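Local coordinates for protein amidohydrolase (Chromobacterium violaceum, PDB 2YB1) that hydrolyses nucleoside 3',5'-bisphosphates to nucleoside 5'-phosphates and orthophosphate, using manganese ions bound in a PHP-family active site, at residues A[43-48]-A[79-84]; A[93-98]-A[177-182]; A[263-266]-A[270-273]. All coordinates share one frame; numbering follows the deposited sequence.

Contact 1: A[43-48]-A[79-84]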
ATOM      1  N   GLY A  43       1.086   0.591  12.686  1.00  3.80           N
ATOM      2  CA  GLY A  43       0.519   1.283  13.837  1.00  7.30           C
ATOM      3  C   GLY A  43      -0.992   1.372  13.896  1.00  8.69           C
ATOM      4  O   GLY A  43      -1.568   1.673  14.951  1.00  8.87           O
ATOM      5  N   GLY A  44      -1.651   1.124  12.769  1.00  7.54           N
ATOM      6  CA  GLY A  44      -3.099   1.200  12.741  1.00  6.71           C
ATOM      7  C   GLY A  44      -3.831  -0.126  12.860  1.00  7.78           C
ATOM      8  O   GLY A  44      -5.070  -0.149  12.931  1.00  6.63           O
ATOM      9  N   LEU A  45      -3.080  -1.227  12.893  1.00  5.85           N
ATOM     10  CA  LEU A  45      -3.681  -2.564  12.829  1.00  6.38           C
ATOM     11  C   LEU A  45      -4.547  -2.958  14.038  1.00  6.04           C
ATOM     12  O   LEU A  45      -5.626  -3.524  13.854  1.00  5.56           O
ATOM     13  CB  LEU A  45      -2.615  -3.646  12.549  1.00  2.70           C
ATOM     14  CG  LEU A  45      -1.890  -3.515  11.209  1.00  3.28           C
ATOM     15  CD1 LEU A  45      -0.918  -4.683  11.002  1.00  2.25           C
ATOM     16  CD2 LEU A  45      -2.905  -3.416  10.045  1.00  3.39           C
ATOM     17  N   ALA A  46      -4.083  -2.687  15.259  1.00  5.56           N
ATOM     18  CA  ALA A  46      -4.858  -3.055  16.455  1.00  6.00           C
ATOM     19  C   ALA A  46      -6.213  -2.355  16.462  1.00  5.24           C
ATOM     20  O   ALA A  46      -7.246  -2.968  16.761  1.00  6.21           O
ATOM     21  CB  ALA A  46      -4.094  -2.712  17.727  1.00  7.50           C
ATOM     22  N   GLU A  47      -6.206  -1.069  16.140  1.00  4.35           N
ATOM     23  CA  GLU A  47      -7.451  -0.303  16.068  1.00  5.88           C
ATOM     24  C   GLU A  47      -8.360  -0.814  14.940  1.00  5.61           C
ATOM     25  O   GLU A  47      -9.573  -1.003  15.133  1.00  5.01           O
ATOM     26  CB  GLU A  47      -7.158   1.184  15.868  1.00  6.78           C
ATOM     27  CG  GLU A  47      -8.412   2.040  15.752  1.00  7.91           C
ATOM     28  CD  GLU A  47      -8.104   3.508  15.509  1.00  6.48           C
ATOM     29  OE1 GLU A  47      -6.977   3.954  15.816  1.00  4.41           O
ATOM     30  OE2 GLU A  47      -9.002   4.216  15.010  1.00  6.55           O
ATOM     31  N   ALA A  48      -7.784  -1.014  13.759  1.00  6.02           N
ATOM     32  CA  ALA A  48      -8.556  -1.526  12.628  1.00  6.73           C
ATOM     33  C   ALA A  48      -9.176  -2.882  12.962  1.00  5.45           C
ATOM     34  O   ALA A  48     -10.339  -3.129  12.650  1.00  4.11           O
ATOM     35  CB  ALA A  48      -7.683  -1.630  11.360  1.00  4.58           C
ATOM     36  N   LEU A  79       0.363  -9.716   3.960  1.00  3.09           N
ATOM     37  CA  LEU A  79      -0.973 -10.024   4.479  1.00  4.87           C
ATOM     38  C   LEU A  79      -0.905 -11.212   5.428  1.00  5.76           C
ATOM     39  O   LEU A  79      -0.228 -12.203   5.132  1.00  5.23           O
ATOM     40  CB  LEU A  79      -1.948 -10.348   3.338  1.00  4.53           C
ATOM     41  CG  LEU A  79      -2.275  -9.256   2.304  1.00  3.99           C
ATOM     42  CD1 LEU A  79      -3.075  -9.853   1.149  1.00  2.76           C
ATOM     43  CD2 LEU A  79      -3.031  -8.082   2.948  1.00  3.43           C
ATOM     44  N   GLY A  80      -1.627 -11.126   6.547  1.00  5.18           N
ATOM     45  CA  GLY A  80      -1.581 -12.178   7.546  1.00  4.72           C
ATOM     46  C   GLY A  80      -0.301 -12.137   8.380  1.00  8.32           C
ATOM     47  O   GLY A  80       0.087 -13.142   8.978  1.00  8.68           O
ATOM     48  N   ILE A  81       0.342 -10.969   8.428  1.00  6.68           N
ATOM     49  CA  ILE A  81       1.569 -10.781   9.210  1.00  6.53           C
ATOM     50  C   ILE A  81       1.257 -10.647  10.696  1.00  8.62           C
ATOM     51  O   ILE A  81       0.181 -10.182  11.069  1.00  7.30           O
ATOM     52  CB  ILE A  81       2.324  -9.494   8.781  1.00  5.29           C
ATOM     53  CG1 ILE A  81       1.359  -8.298   8.780  1.00  7.59           C
ATOM     54  CG2 ILE A  81       2.987  -9.678   7.404  1.00  3.35           C
ATOM     55  CD1 ILE A  81       2.017  -6.940   8.848  1.00  6.92           C
ATOM     56  N   ASP A  82       2.204 -11.063  11.533  1.00  8.30           N
ATOM     57  CA  ASP A  82       2.179 -10.780  12.964  1.00  9.68           C
ATOM     58  C   ASP A  82       2.997  -9.510  13.152  1.00  9.65           C
ATOM     59  O   ASP A  82       4.222  -9.528  13.025  1.00 10.31           O
ATOM     60  CB  ASP A  82       2.800 -11.949  13.744  1.00 11.32           C
ATOM     61  CG  ASP A  82       2.970 -11.659  15.239  1.00 13.60           C
ATOM     62  OD1 ASP A  82       2.532 -10.593  15.731  1.00  8.18           O
ATOM     63  OD2 ASP A  82       3.545 -12.525  15.926  1.00 16.45           O
ATOM     64  N   PRO A  83       2.326  -8.390  13.440  1.00 10.53           N
ATOM     65  CA  PRO A  83       3.064  -7.122  13.471  1.00 11.51           C
ATOM     66  C   PRO A  83       4.044  -7.041  14.647  1.00 13.01           C
ATOM     67  O   PRO A  83       4.935  -6.194  14.640  1.00 15.38           O
ATOM     68  CB  PRO A  83       1.951  -6.075  13.609  1.00 10.01           C
ATOM     69  CG  PRO A  83       0.841  -6.791  14.275  1.00  9.75           C
ATOM     70  CD  PRO A  83       0.893  -8.205  13.739  1.00  8.45           C
ATOM     71  N   ALA A  84       3.881  -7.911  15.638  1.00 13.32           N
ATOM     72  CA  ALA A  84       4.787  -7.927  16.784  1.00 15.03           C
ATOM     73  C   ALA A  84       6.099  -8.672  16.503  1.00 15.69           C
ATOM     74  O   ALA A  84       7.005  -8.663  17.331  1.00 16.49           O
ATOM     75  CB  ALA A  84       4.098  -8.514  18.001  1.00 14.75           C
TER
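L45, in the first turn of helix 45-54, meets I81 and P83 of the 79-84 loop purely through carbon atoms. One methyl, CD1, does the work on the helix side: it lies 4.1 Å from P83 CB and 4.3 Å from I81 CD1. Leucine suits this place because its two-branched tip can send one methyl across to the loop; CG stands beside the backbone N and anti to the carbonyl carbon (chi1 -62°), with the CA-CB bond already directed at the loop. The L45 side chain and the proline ring run past each other at a slant. I81 begins turned to the flank, and its CD1 brings it nearer. N61 of strand 59-69 touches both L45 and P83, while V63 lies against I81.

Helix 45-54 is the crossover of a beta-alpha-beta unit joining the parallel neighbours 33-36 and 59-69, and the loop leaves strand 72-79, the antiparallel partner of 59-69. The side chains of I81 and the metal ligand E64 are about 9 Å apart.

No hydrogen bond crosses between 43-48 and 79-84. On the helix, A48 N donates to G44 O at 3.0 Å. In the loop, D82 forms an Asx turn, in which A84 N donates to D82 OD1 at 3.0 Å. The donor stands well above the carboxylate plane, 53° out of it. P83 fits the middle of this turn, since its ring fixes phi near the value required. G80, at positive phi, bends the chain out of the strand at little cost.

Contact 2: A[93-98]-A[177-182]; sequences KSIREG and VGWIVG
The hydroxyl of S94 is claimed by its own helix, hydrogen-bonding to the carbonyl O of G91, while S94 OG also rests 4.0 Å from W179 CH2. This OG stands between the backbone N and the carbonyl carbon (chi1 79°), the crowded position, which a small serine tolerates and from which it reaches both the preceding turn and the indole. The approach to the ring is oblique, and no hydrogen bond crosses between 93-98 and 177-182.

The other partner is apolar. I95 presents CG1 to the edge of the indole, near the ring plane, at 4.1 Å from W179 CZ3; its CD1 is about as near, 4.2 Å from the same carbon. CG1 lies beside the backbone N and anti to the carbonyl carbon (chi1 -52°), which carries the longer branch of the isoleucine forward to meet the tryptophan. A long, rigid indole is apt here, because its far six-membered ring spans the distance between two helices whose backbones stay well apart. Behind it, helix 173-182 keeps regular bonding, G182 N to G178 O at 2.8 Å.

Helix 86-96 is tied to its surroundings by a hydrogen bond from R96 NH1 to the carbonyl O of D40. I95 also packs on D40, W170 and A171, and its side chain is about 8 Å from the bound AMP. The contact thus joins helix 86-96, just ahead of the substrate-binding residues R99 to R102, to helix 173-182, which leads into strand 186-189 of the PHP domain's barrel-like fold.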
ATOM      1  N   LYS A  93      10.877  -0.021  10.647  1.00  6.61           N
ATOM      2  CA  LYS A  93      11.439   1.172  11.266  1.00  9.00           C
ATOM      3  C   LYS A  93      12.620   1.715  10.448  1.00 11.31           C
ATOM      4  O   LYS A  93      12.768   2.930  10.284  1.00 11.24           O
ATOM      5  CB  LYS A  93      11.872   0.880  12.706  1.00  9.04           C
ATOM      6  CG  LYS A  93      12.238   2.124  13.490  1.00 10.44           C
ATOM      7  CD  LYS A  93      12.497   1.791  14.947  1.00 14.36           C
ATOM      8  CE  LYS A  93      12.753   3.072  15.743  1.00 18.95           C
ATOM      9  NZ  LYS A  93      12.983   2.807  17.194  1.00 21.54           N
ATOM     10  N   SER A  94      13.458   0.816   9.937  1.00 10.88           N
ATOM     11  CA  SER A  94      14.627   1.238   9.162  1.00 13.49           C
ATOM     12  C   SER A  94      14.223   1.929   7.855  1.00 15.98           C
ATOM     13  O   SER A  94      14.930   2.823   7.377  1.00 18.59           O
ATOM     14  CB  SER A  94      15.582   0.067   8.895  1.00 13.81           C
ATOM     15  OG  SER A  94      15.125  -0.767   7.835  1.00 15.69           O
ATOM     16  N   ILE A  95      13.082   1.527   7.292  1.00 14.49           N
ATOM     17  CA  ILE A  95      12.522   2.182   6.100  1.00 14.60           C
ATOM     18  C   ILE A  95      11.927   3.565   6.412  1.00 16.19           C
ATOM     19  O   ILE A  95      11.966   4.465   5.577  1.00 18.02           O
ATOM     20  CB  ILE A  95      11.407   1.331   5.419  1.00 23.88           C
ATOM     21  CG1 ILE A  95      11.874  -0.100   5.149  1.00 24.32           C
ATOM     22  CG2 ILE A  95      10.929   2.004   4.138  1.00 25.46           C
ATOM     23  CD1 ILE A  95      13.221  -0.182   4.475  1.00 23.97           C
ATOM     24  N   ARG A  96      11.357   3.735   7.602  1.00 15.82           N
ATOM     25  CA  ARG A  96      10.772   5.025   7.980  1.00 15.55           C
ATOM     26  C   ARG A  96      11.829   6.078   8.326  1.00 20.70           C
ATOM     27  O   ARG A  96      11.552   7.277   8.267  1.00 21.98           O
ATOM     28  CB  ARG A  96       9.831   4.874   9.188  1.00 14.53           C
ATOM     29  CG  ARG A  96       8.632   3.971   8.956  1.00 12.21           C
ATOM     30  CD  ARG A  96       7.588   4.128  10.044  1.00 11.89           C
ATOM     31  NE  ARG A  96       8.046   3.726  11.377  1.00 11.06           N
ATOM     32  CZ  ARG A  96       7.996   2.481  11.841  1.00 12.31           C
ATOM     33  NH1 ARG A  96       7.549   1.498  11.063  1.00 10.35           N
ATOM     34  NH2 ARG A  96       8.409   2.213  13.078  1.00 12.42           N
ATOM     35  N   GLU A  97      13.026   5.623   8.693  1.00 24.37           N
ATOM     36  CA  GLU A  97      14.072   6.483   9.265  1.00 28.22           C
ATOM     37  C   GLU A  97      14.422   7.760   8.489  1.00 24.77           C
ATOM     38  O   GLU A  97      14.592   8.827   9.088  1.00 26.16           O
ATOM     39  CB  GLU A  97      15.357   5.684   9.513  1.00 33.93           C
ATOM     40  CG  GLU A  97      15.389   4.899  10.816  1.00 41.36           C
ATOM     41  CD  GLU A  97      16.714   4.165  11.007  1.00 48.06           C
ATOM     42  OE1 GLU A  97      17.753   4.701  10.560  1.00 50.27           O
ATOM     43  OE2 GLU A  97      16.715   3.051  11.584  1.00 49.52           O
ATOM     44  N   GLY A  98      14.560   7.653   7.173  1.00 19.86           N
ATOM     45  CA  GLY A  98      14.951   8.803   6.373  1.00 16.66           C
ATOM     46  C   GLY A  98      13.790   9.635   5.848  1.00 11.35           C
ATOM     47  O   GLY A  98      13.991  10.592   5.104  1.00  9.67           O
ATOM     48  N   VAL A 177      10.196  -8.951   1.372  1.00  4.17           N
ATOM     49  CA  VAL A 177       9.530 -10.253   1.311  1.00  4.12           C
ATOM     50  C   VAL A 177       9.865 -11.132   2.525  1.00  5.35           C
ATOM     51  O   VAL A 177       8.973 -11.728   3.121  1.00  5.14           O
ATOM     52  CB  VAL A 177       9.869 -11.017   0.006  1.00  5.89           C
ATOM     53  CG1 VAL A 177       9.280 -12.414   0.043  1.00  5.93           C
ATOM     54  CG2 VAL A 177       9.355 -10.240  -1.207  1.00  6.13           C
ATOM     55  N   GLY A 178      11.145 -11.196   2.890  1.00  6.37           N
ATOM     56  CA  GLY A 178      11.576 -11.998   4.025  1.00  7.81           C
ATOM     57  C   GLY A 178      11.028 -11.537   5.366  1.00  8.22           C
ATOM     58  O   GLY A 178      10.731 -12.359   6.242  1.00  6.57           O
ATOM     59  N   TRP A 179      10.916 -10.223   5.549  1.00  6.77           N
ATOM     60  CA  TRP A 179      10.307  -9.689   6.766  1.00  6.52           C
ATOM     61  C   TRP A 179       8.844 -10.141   6.839  1.00  6.43           C
ATOM     62  O   TRP A 179       8.349 -10.567   7.881  1.00  5.42           O
ATOM     63  CB  TRP A 179      10.394  -8.157   6.794  1.00  6.76           C
ATOM     64  CG  TRP A 179      11.803  -7.617   6.958  1.00 11.30           C
ATOM     65  CD1 TRP A 179      12.865  -8.245   7.549  1.00 13.07           C
ATOM     66  CD2 TRP A 179      12.288  -6.342   6.518  1.00 11.96           C
ATOM     67  NE1 TRP A 179      13.977  -7.440   7.502  1.00 12.06           N
ATOM     68  CE2 TRP A 179      13.650  -6.266   6.878  1.00 12.65           C
ATOM     69  CE3 TRP A 179      11.697  -5.251   5.868  1.00 11.69           C
ATOM     70  CZ2 TRP A 179      14.435  -5.145   6.605  1.00 11.01           C
ATOM     71  CZ3 TRP A 179      12.481  -4.137   5.591  1.00 11.84           C
ATOM     72  CH2 TRP A 179      13.835  -4.094   5.961  1.00 12.21           C
ATOM     73  N   ILE A 180       8.156 -10.062   5.709  1.00  6.24           N
ATOM     74  CA  ILE A 180       6.748 -10.427   5.650  1.00  5.42           C
ATOM     75  C   ILE A 180       6.558 -11.907   5.930  1.00  5.68           C
ATOM     76  O   ILE A 180       5.737 -12.279   6.763  1.00  6.33           O
ATOM     77  CB  ILE A 180       6.154 -10.052   4.290  1.00  6.67           C
ATOM     78  CG1 ILE A 180       6.036  -8.527   4.201  1.00  5.44           C
ATOM     79  CG2 ILE A 180       4.790 -10.731   4.071  1.00  7.07           C
ATOM     80  CD1 ILE A 180       5.895  -8.008   2.782  1.00  4.14           C
ATOM     81  N   VAL A 181       7.338 -12.742   5.243  1.00  5.47           N
ATOM     82  CA  VAL A 181       7.252 -14.190   5.394  1.00  4.77           C
ATOM     83  C   VAL A 181       7.669 -14.646   6.791  1.00  5.30           C
ATOM     84  O   VAL A 181       7.020 -15.513   7.387  1.00  7.86           O
ATOM     85  CB  VAL A 181       8.103 -14.915   4.326  1.00  6.44           C
ATOM     86  CG1 VAL A 181       8.203 -16.416   4.645  1.00  6.46           C
ATOM     87  CG2 VAL A 181       7.516 -14.675   2.926  1.00  7.40           C
ATOM     88  N   GLY A 182       8.746 -14.066   7.312  1.00  6.06           N
ATOM     89  CA  GLY A 182       9.224 -14.400   8.647  1.00  7.31           C
ATOM     90  C   GLY A 182       8.222 -14.015   9.727  1.00  8.42           C
ATOM     91  O   GLY A 182       8.280 -14.527  10.848  1.00  7.73           O
TER

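Contact 3: A[263-266]-A[270-273]; sequences EDLP and RPIW
L265 and W273 reach toward each other across the contact and meet tightly, with L265 CD1 3.3 Å from W273 CH2, an unusually short approach for two carbons. The methyl comes to the indole obliquely, and L265 CG follows at 3.9 Å from the same ring carbon. P271 closes the group: its CB is 4.0 Å from L265 CD1 and also lies over one face of the indole, 3.4 Å above the plane and displaced toward the rim. The leucine methyl therefore sits against the notch where proline and indole meet. Leucine suits the spot because it reaches forward with a compact branched end, CG standing beside the backbone N (chi1 -71°). The tryptophan folds back over P271 with CG between its backbone N and carbonyl carbon (chi1 48°), which brings the six-membered ring to the leucine. Proline adds a stiff, compact ring just before the short helix 272-275.

E263, D264 and R270 form the loose, exposed side. The two acidic residues take no part in this contact, as befits charged side chains at the surface; D264 OD1 hydrogen-bonds to the backbone N of A2 near the chain's start. R270 has its CA-CB bond directed away from 263-266, and its NH2 makes a weak hydrogen bond to G240 O.

The loop packs against strands 242-246 and 216-221. R270 and I272 share backbone hydrogen bonds with A243 of strand 242-246, L265 and W273 both touch S245, L265 reaches V219 and A220 of strand 216-221, and P266 rests on M229 and A233 of helix 226-239.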
ATOM      1  N   GLU A 263     -13.261  -5.336  -7.871  1.00 10.29           N
ATOM      2  CA  GLU A 263     -13.722  -6.057  -9.055  1.00 11.33           C
ATOM      3  C   GLU A 263     -13.512  -7.556  -8.870  1.00  8.96           C
ATOM      4  O   GLU A 263     -12.478  -7.975  -8.359  1.00  7.19           O
ATOM      5  CB  GLU A 263     -12.915  -5.607 -10.279  1.00 18.25           C
ATOM      6  CG  GLU A 263     -13.150  -4.160 -10.684  1.00 24.05           C
ATOM      7  CD  GLU A 263     -14.612  -3.899 -11.001  1.00 29.45           C
ATOM      8  OE1 GLU A 263     -15.211  -4.717 -11.734  1.00 28.39           O
ATOM      9  OE2 GLU A 263     -15.165  -2.895 -10.500  1.00 33.42           O
ATOM     10  N   ASP A 264     -14.486  -8.353  -9.306  1.00  7.75           N
ATOM     11  CA  ASP A 264     -14.374  -9.807  -9.291  1.00  8.63           C
ATOM     12  C   ASP A 264     -13.105 -10.254 -10.025  1.00  8.17           C
ATOM     13  O   ASP A 264     -12.846  -9.817 -11.145  1.00  6.93           O
ATOM     14  CB  ASP A 264     -15.577 -10.452  -9.993  1.00 10.93           C
ATOM     15  CG  ASP A 264     -16.872 -10.296  -9.226  1.00 12.74           C
ATOM     16  OD1 ASP A 264     -16.843  -9.964  -8.020  1.00 10.09           O
ATOM     17  OD2 ASP A 264     -17.932 -10.531  -9.842  1.00 14.06           O
ATOM     18  N   LEU A 265     -12.332 -11.135  -9.399  1.00  9.79           N
ATOM     19  CA  LEU A 265     -11.156 -11.715 -10.045  1.00 10.58           C
ATOM     20  C   LEU A 265     -11.547 -12.541 -11.274  1.00  9.67           C
ATOM     21  O   LEU A 265     -12.576 -13.208 -11.274  1.00  7.39           O
ATOM     22  CB  LEU A 265     -10.383 -12.610  -9.072  1.00  7.98           C
ATOM     23  CG  LEU A 265      -9.617 -11.957  -7.923  1.00  7.56           C
ATOM     24  CD1 LEU A 265      -9.049 -13.045  -7.021  1.00  5.67           C
ATOM     25  CD2 LEU A 265      -8.514 -11.038  -8.440  1.00  4.49           C
ATOM     26  N   PRO A 266     -10.726 -12.484 -12.330  1.00  9.30           N
ATOM     27  CA  PRO A 266     -10.922 -13.375 -13.481  1.00 10.89           C
ATOM     28  C   PRO A 266     -10.976 -14.828 -13.015  1.00  6.80           C
ATOM     29  O   PRO A 266     -10.330 -15.169 -12.023  1.00  3.34           O
ATOM     30  CB  PRO A 266      -9.661 -13.132 -14.324  1.00 10.86           C
ATOM     31  CG  PRO A 266      -9.233 -11.737 -13.969  1.00  9.18           C
ATOM     32  CD  PRO A 266      -9.568 -11.587 -12.508  1.00  8.30           C
ATOM     33  N   ARG A 270      -6.241 -17.828  -8.691  1.00  6.90           N
ATOM     34  CA  ARG A 270      -6.345 -18.504  -7.413  1.00  5.89           C
ATOM     35  C   ARG A 270      -6.341 -17.443  -6.324  1.00  6.36           C
ATOM     36  O   ARG A 270      -5.306 -16.847  -6.042  1.00  5.24           O
ATOM     37  CB  ARG A 270      -5.165 -19.455  -7.231  1.00  5.56           C
ATOM     38  CG  ARG A 270      -5.101 -20.522  -8.314  1.00  7.30           C
ATOM     39  CD  ARG A 270      -4.190 -21.668  -7.921  1.00 11.28           C
ATOM     40  NE  ARG A 270      -2.783 -21.291  -7.879  1.00 12.97           N
ATOM     41  CZ  ARG A 270      -1.822 -22.077  -7.399  1.00 17.74           C
ATOM     42  NH1 ARG A 270      -2.138 -23.271  -6.912  1.00 19.49           N
ATOM     43  NH2 ARG A 270      -0.553 -21.671  -7.388  1.00 18.22           N
ATOM     44  N   PRO A 271      -7.505 -17.206  -5.695  1.00  6.77           N
ATOM     45  CA  PRO A 271      -7.620 -16.055  -4.785  1.00  6.50           C
ATOM     46  C   PRO A 271      -6.737 -16.208  -3.555  1.00  7.50           C
ATOM     47  O   PRO A 271      -6.758 -17.248  -2.897  1.00  5.91           O
ATOM     48  CB  PRO A 271      -9.097 -16.074  -4.366  1.00  6.47           C
ATOM     49  CG  PRO A 271      -9.789 -16.910  -5.398  1.00  8.77           C
ATOM     50  CD  PRO A 271      -8.772 -17.941  -5.834  1.00  6.44           C
ATOM     51  N   ILE A 272      -5.983 -15.168  -3.231  1.00  7.93           N
ATOM     52  CA  ILE A 272      -5.049 -15.253  -2.116  1.00  7.72           C
ATOM     53  C   ILE A 272      -5.753 -15.447  -0.758  1.00  6.01           C
ATOM     54  O   ILE A 272      -5.185 -16.060   0.156  1.00  3.68           O
ATOM     55  CB  ILE A 272      -4.114 -14.027  -2.069  1.00  5.55           C
ATOM     56  CG1 ILE A 272      -2.835 -14.364  -1.295  1.00  4.04           C
ATOM     57  CG2 ILE A 272      -4.856 -12.803  -1.506  1.00  4.81           C
ATOM     58  CD1 ILE A 272      -1.711 -13.353  -1.482  1.00  4.90           C
ATOM     59  N   TRP A 273      -6.983 -14.944  -0.620  1.00  5.60           N
ATOM     60  CA  TRP A 273      -7.682 -15.060   0.667  1.00  5.03           C
ATOM     61  C   TRP A 273      -7.972 -16.504   1.084  1.00  6.39           C
ATOM     62  O   TRP A 273      -8.023 -16.825   2.280  1.00  6.24           O
ATOM     63  CB  TRP A 273      -8.950 -14.193   0.733  1.00  4.45           C
ATOM     64  CG  TRP A 273      -9.875 -14.300  -0.427  1.00  6.98           C
ATOM     65  CD1 TRP A 273     -10.920 -15.164  -0.572  1.00  9.04           C
ATOM     66  CD2 TRP A 273      -9.866 -13.477  -1.604  1.00  7.16           C
ATOM     67  NE1 TRP A 273     -11.554 -14.940  -1.773  1.00 10.64           N
ATOM     68  CE2 TRP A 273     -10.924 -13.910  -2.424  1.00  9.28           C
ATOM     69  CE3 TRP A 273      -9.051 -12.432  -2.048  1.00  6.52           C
ATOM     70  CZ2 TRP A 273     -11.200 -13.322  -3.662  1.00 10.47           C
ATOM     71  CZ3 TRP A 273      -9.321 -11.854  -3.282  1.00  7.50           C
ATOM     72  CH2 TRP A 273     -10.392 -12.292  -4.066  1.00  8.36           C
TER

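Overall arrangement
From the N terminus the three contacts follow one another in series, and none nests in or crosses another. Contact 1 closes a loop of 30 residues, largely the paired strands 59-69 and 72-79, and fastens the start of helix 45-54 to the exit of the second strand. Contact 2 spans the 78 residues between its segments, rich in helix and lacking strand, and brings helix 173-182 back to helix 86-96. The two meet where I81 CG2 packs on I180 O at 3.8 Å. Contact 3 closes a short turn near the C-terminal end, by strand 242-246. It touches neither of the others, its centre lying about 22 Å from that of contact 1.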